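Long-range contacts in probable manganase-dependent inorganic pyrophosphatase (Clostridium perfringens, PDB 3L2B), which probably hydrolyses inorganic pyrophosphate to phosphate, with a regulatory region of CBS and DRTGG domains that binds the inhibitor AMP and the activator diadenosine tetraphosphate: residues A73-S78 with Q183-D188; G121-A126 with L143-G148. All coordinates share one frame; numbering follows the deposited sequence.

Interaction 1 of 2, residues A73-S78 with Q183-D188; sequences AKSATS and QSLPVD
A Schellman motif closes the helix that runs through Ala73 and Lys74, and the turn that follows it packs against 183-188, which leaves a 3-10 turn and passes helix 26-35. Ala76 takes the positive phi of the motif, and its N bonds back to Ala73 O at 3.1 Å. Beyond it, Thr77 has a larger share of the contact than any other residue. Its CB stands over Pro186 CD, 4.1 Å away, and from there the two branches part. OG1, beside the backbone N (chi1 -66°), lies over the junction of Leu185 and Pro186, 3.2 Å from Pro186 CD and 3.3 Å from Leu185 CD2. CG2, anti to the backbone N, goes to Ser184, where it meets O and OG, the latter hydrogen-bonded to Ile181 O. A threonine suits this place because one branch is a methyl for packing and the other a hydroxyl that can be paid for locally: Thr77 OG1 donates to Ser75 OG over 2.7 Å. Ser75 OG is gripped further by Ile71 O in the preceding helical turn, so the hydroxyls of Thr77 and Ser75 find partners on their own side. No hydrogen bond crosses between the segments. Proline fits opposite because its ring presents carbon atoms to this hydroxyl-lined turn; Pro186 CG rests 3.4 Å from Ser75 O. Leu185 crosses Thr77 at about a right angle, bringing CD2 to within 3.3 Å of Ser75 OG.

Interaction 2 of 2, residues G121-A126 with L143-G148; sequences GDIAIA and LLIVTG
Strands 123-126 and 143-146 are the two parallel strands of a right-handed beta-alpha-beta crossover in the DRTGG domain, joined through helix 130-138 and neighbours in its mixed sheet. The axes of these short strands lie 4.9 Å apart. The ladder alternates donors and acceptors: Ala124 N reaches Leu143 O at 3.0 Å, Ala124 O takes Ile145 N, and Ala126 N meets Ile145 O, all nearly along the C=O axes. At the start Leu143 N makes a weak bond to Asp122 O, 3.3 Å long. Ile123, Leu143, Ile125 and Ile145 share one face. There Ile123 CG2, anti to its backbone N, lies 3.9 Å from Ile145 CD1, the two chains side by side and pointing the same way, while Leu143 crosses Ile123 obliquely. The other face turns to helix 130-138, where the small Ala124 and Ala126 leave room for Leu136; Leu144 bends CD1 back to 3.9 Å from Ala126 CB. Thr147 adds two more bonds. Its N binds Ala126 O at 2.8 Å along the carbonyl axis, whereas its OG1, between backbone N and carbonyl carbon (chi1 62°), donates to the same oxygen over 3.2 Å from above the carbonyl plane. The same turn of the side chain sets CG2 against Ile125 CG2. Two donors of one residue thus grip Ala126 O, which should help hold Thr147 against Ala126 and gives the buried hydroxyl a backbone partner.

From the N terminus the chain runs through helices 26-35 and 56-64 to 73-78, the first half of interaction 1, then on through helix 79-85 into the DRTGG domain. Within that domain 121-126 and 143-148 pair in interaction 2, closing a short loop around helix 130-138. The chain goes on through strand 166-169 and helix 174-180 before 183-188 returns to 73-78, so the smaller loop lies wholly within the larger one. Interaction 1 brings together the chain on the two sides of the intervening 104 residues, next to helix 26-35; interaction 2 joins two neighbouring strands of the DRTGG sheet. Their centres are about 17 Å apart, and they do not touch.

Interaction 1 of 2, residues A73-S78 with Q183-D188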
loop_
_atom_site.group_PDB
_atom_site.type_symbol
_atom_site.label_atom_id
_atom_site.label_comp_id
_atom_site.label_asym_id
_atom_site.label_seq_id
_atom_site.Cartn_x
_atom_site.Cartn_y
_atom_site.Cartn_z
ATOM N N ALA A 73 16.819 1.792 3.902
ATOM C CA ALA A 73 18.129 1.321 4.372
ATOM C C ALA A 73 18.112 -0.186 4.505
ATOM O O ALA A 73 18.986 -0.904 3.995
ATOM C CB ALA A 73 18.494 1.964 5.727
ATOM N N LYS A 74 17.087 -0.660 5.196
ATOM C CA LYS A 74 16.976 -2.089 5.495
ATOM C C LYS A 74 16.865 -2.895 4.220
ATOM O O LYS A 74 17.250 -4.063 4.186
ATOM C CB LYS A 74 15.771 -2.378 6.402
ATOM C CG LYS A 74 15.958 -1.944 7.865
ATOM C CD LYS A 74 14.946 -2.656 8.793
ATOM C CE LYS A 74 15.428 -2.738 10.267
ATOM N NZ LYS A 74 15.912 -1.433 10.838
ATOM N N SER A 75 16.324 -2.275 3.174
ATOM C CA SER A 75 16.057 -2.981 1.917
ATOM C C SER A 75 17.120 -2.705 0.871
ATOM O O SER A 75 17.049 -3.196 -0.251
ATOM C CB SER A 75 14.701 -2.553 1.345
ATOM O OG SER A 75 14.729 -1.188 0.919
ATOM N N ALA A 76 18.074 -1.855 1.211
ATOM C CA ALA A 76 19.052 -1.392 0.219
ATOM C C ALA A 76 18.390 -0.948 -1.085
ATOM O O ALA A 76 18.902 -1.236 -2.163
ATOM C CB ALA A 76 20.079 -2.513 -0.084
ATOM N N THR A 77 17.250 -0.265 -0.997
ATOM C CA THR A 77 16.584 0.197 -2.220
ATOM C C THR A 77 17.559 1.029 -3.047
ATOM O O THR A 77 18.312 1.864 -2.525
ATOM C CB THR A 77 15.280 1.000 -1.943
ATOM O OG1 THR A 77 14.303 0.141 -1.349
ATOM C CG2 THR A 77 14.687 1.574 -3.250
ATOM N N SER A 78 17.565 0.755 -4.335
ATOM C CA SER A 78 18.484 1.398 -5.281
ATOM C C SER A 78 17.947 2.739 -5.691
ATOM O O SER A 78 16.754 2.988 -5.647
ATOM C CB SER A 78 18.645 0.547 -6.536
ATOM O OG SER A 78 17.520 0.750 -7.381
ATOM N N GLN A 183 6.779 1.933 -3.038
ATOM C CA GLN A 183 6.612 1.082 -4.202
ATOM C C GLN A 183 7.951 0.874 -4.920
ATOM O O GLN A 183 8.055 0.153 -5.886
ATOM C CB GLN A 183 5.605 1.711 -5.168
ATOM C CG GLN A 183 4.237 2.021 -4.498
ATOM C CD GLN A 183 3.208 2.440 -5.514
ATOM O OE1 GLN A 183 3.460 2.358 -6.708
ATOM N NE2 GLN A 183 2.047 2.904 -5.048
ATOM N N SER A 184 8.978 1.524 -4.424
ATOM C CA SER A 184 10.271 1.467 -5.050
ATOM C C SER A 184 11.097 0.336 -4.441
ATOM O O SER A 184 12.130 -0.040 -4.987
ATOM C CB SER A 184 10.974 2.829 -4.899
ATOM O OG SER A 184 11.446 2.926 -3.600
ATOM N N LEU A 185 10.612 -0.230 -3.331
ATOM C CA LEU A 185 11.290 -1.343 -2.651
ATOM C C LEU A 185 11.607 -2.530 -3.583
ATOM O O LEU A 185 10.757 -2.967 -4.368
ATOM C CB LEU A 185 10.455 -1.893 -1.485
ATOM C CG LEU A 185 10.229 -0.963 -0.288
ATOM C CD1 LEU A 185 9.323 -1.608 0.766
ATOM C CD2 LEU A 185 11.518 -0.576 0.307
ATOM N N PRO A 186 12.806 -3.112 -3.451
ATOM C CA PRO A 186 13.067 -4.310 -4.270
ATOM C C PRO A 186 12.298 -5.519 -3.808
ATOM O O PRO A 186 12.111 -5.712 -2.618
ATOM C CB PRO A 186 14.576 -4.557 -4.075
ATOM C CG PRO A 186 14.891 -3.991 -2.702
ATOM C CD PRO A 186 13.880 -2.837 -2.493
ATOM N N VAL A 187 11.862 -6.340 -4.758
ATOM C CA VAL A 187 10.999 -7.456 -4.423
ATOM C C VAL A 187 11.645 -8.363 -3.374
ATOM O O VAL A 187 10.925 -8.942 -2.541
ATOM C CB VAL A 187 10.518 -8.264 -5.671
ATOM C CG1 VAL A 187 9.532 -7.417 -6.528
ATOM C CG2 VAL A 187 11.676 -8.720 -6.483
ATOM N N ASP A 188 12.982 -8.463 -3.361
ATOM C CA ASP A 188 13.649 -9.407 -2.440
ATOM C C ASP A 188 13.590 -8.961 -0.998
ATOM O O ASP A 188 13.831 -9.756 -0.094
ATOM C CB ASP A 188 15.094 -9.759 -2.853
ATOM C CG ASP A 188 16.084 -8.630 -2.605
ATOM O OD1 ASP A 188 17.283 -8.906 -2.610
ATOM O OD2 ASP A 188 15.676 -7.465 -2.466
#

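Interaction 2 of 2, residues G121-A126 with L143-G148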
loop_
_atom_site.group_PDB
_atom_site.type_symbol
_atom_site.label_atom_id
_atom_site.label_comp_id
_atom_site.label_asym_id
_atom_site.label_seq_id
_atom_site.Cartn_x
_atom_site.Cartn_y
_atom_site.Cartn_z
ATOM N N GLY A 121 22.095 11.568 6.627
ATOM C CA GLY A 121 21.742 10.272 6.041
ATOM C C GLY A 121 20.283 10.092 5.710
ATOM O O GLY A 121 19.875 9.125 5.023
ATOM N N ASP A 122 19.476 11.023 6.192
ATOM C CA ASP A 122 18.034 10.954 5.949
ATOM C C ASP A 122 17.696 11.146 4.474
ATOM O O ASP A 122 18.525 11.596 3.664
ATOM C CB ASP A 122 17.259 11.938 6.843
ATOM C CG ASP A 122 17.135 11.434 8.281
ATOM O OD1 ASP A 122 17.400 10.235 8.566
ATOM O OD2 ASP A 122 16.793 12.245 9.144
ATOM N N ILE A 123 16.473 10.759 4.144
ATOM C CA ILE A 123 15.866 11.065 2.858
ATOM C C ILE A 123 14.817 12.135 3.069
ATOM O O ILE A 123 13.800 11.928 3.767
ATOM C CB ILE A 123 15.225 9.814 2.244
ATOM C CG1 ILE A 123 16.294 8.715 2.083
ATOM C CG2 ILE A 123 14.626 10.115 0.903
ATOM C CD1 ILE A 123 16.523 7.894 3.288
ATOM N N ALA A 124 15.057 13.279 2.455
ATOM C CA ALA A 124 14.208 14.459 2.638
ATOM C C ALA A 124 13.386 14.785 1.421
ATOM O O ALA A 124 13.895 14.948 0.340
ATOM C CB ALA A 124 15.048 15.668 3.027
ATOM N N ILE A 125 12.086 14.890 1.627
ATOM C CA ILE A 125 11.184 15.332 0.589
ATOM C C ILE A 125 10.930 16.800 0.804
ATOM O O ILE A 125 10.475 17.202 1.856
ATOM C CB ILE A 125 9.870 14.566 0.630
ATOM C CG1 ILE A 125 10.121 13.089 0.320
ATOM C CG2 ILE A 125 8.906 15.190 -0.331
ATOM C CD1 ILE A 125 8.975 12.199 0.722
ATOM N N ALA A 126 11.264 17.593 -0.212
ATOM C CA ALA A 126 11.302 19.051 -0.115
ATOM C C ALA A 126 10.678 19.712 -1.313
ATOM O O ALA A 126 10.635 19.146 -2.403
ATOM C CB ALA A 126 12.755 19.532 0.002
ATOM N N LEU A 143 19.849 11.757 0.600
ATOM C CA LEU A 143 19.026 11.946 -0.611
ATOM C C LEU A 143 18.056 13.080 -0.463
ATOM O O LEU A 143 17.216 13.088 0.446
ATOM C CB LEU A 143 18.280 10.676 -0.995
ATOM C CG LEU A 143 17.372 10.724 -2.230
ATOM C CD1 LEU A 143 18.163 11.165 -3.471
ATOM C CD2 LEU A 143 16.691 9.370 -2.458
ATOM N N LEU A 144 18.187 14.025 -1.388
ATOM C CA LEU A 144 17.257 15.134 -1.534
ATOM C C LEU A 144 16.301 14.876 -2.693
ATOM O O LEU A 144 16.716 14.739 -3.830
ATOM C CB LEU A 144 18.019 16.434 -1.737
ATOM C CG LEU A 144 17.196 17.727 -1.844
ATOM C CD1 LEU A 144 16.281 17.889 -0.659
ATOM C CD2 LEU A 144 18.140 18.919 -1.971
ATOM N N ILE A 145 15.013 14.763 -2.360
ATOM C CA ILE A 145 13.954 14.633 -3.352
ATOM C C ILE A 145 13.178 15.950 -3.438
ATOM O O ILE A 145 12.469 16.326 -2.516
ATOM C CB ILE A 145 13.001 13.472 -3.025
ATOM C CG1 ILE A 145 13.778 12.217 -2.641
ATOM C CG2 ILE A 145 12.132 13.126 -4.205
ATOM C CD1 ILE A 145 12.906 10.967 -2.463
ATOM N N VAL A 146 13.329 16.642 -4.561
ATOM C CA VAL A 146 12.605 17.890 -4.805
ATOM C C VAL A 146 11.308 17.581 -5.527
ATOM O O VAL A 146 11.303 16.863 -6.541
ATOM C CB VAL A 146 13.437 18.922 -5.580
ATOM C CG1 VAL A 146 12.632 20.232 -5.782
ATOM C CG2 VAL A 146 14.771 19.203 -4.851
ATOM N N THR A 147 10.208 18.092 -4.965
ATOM C CA THR A 147 8.851 17.842 -5.481
ATOM C C THR A 147 8.466 18.879 -6.527
ATOM O O THR A 147 9.185 19.841 -6.769
ATOM C CB THR A 147 7.745 17.904 -4.351
ATOM O OG1 THR A 147 7.697 19.207 -3.773
ATOM C CG2 THR A 147 8.003 16.934 -3.240
ATOM N N GLY A 148 7.308 18.666 -7.123
ATOM C CA GLY A 148 6.671 19.654 -7.989
ATOM C C GLY A 148 7.227 19.764 -9.391
ATOM O O GLY A 148 6.747 20.578 -10.184
#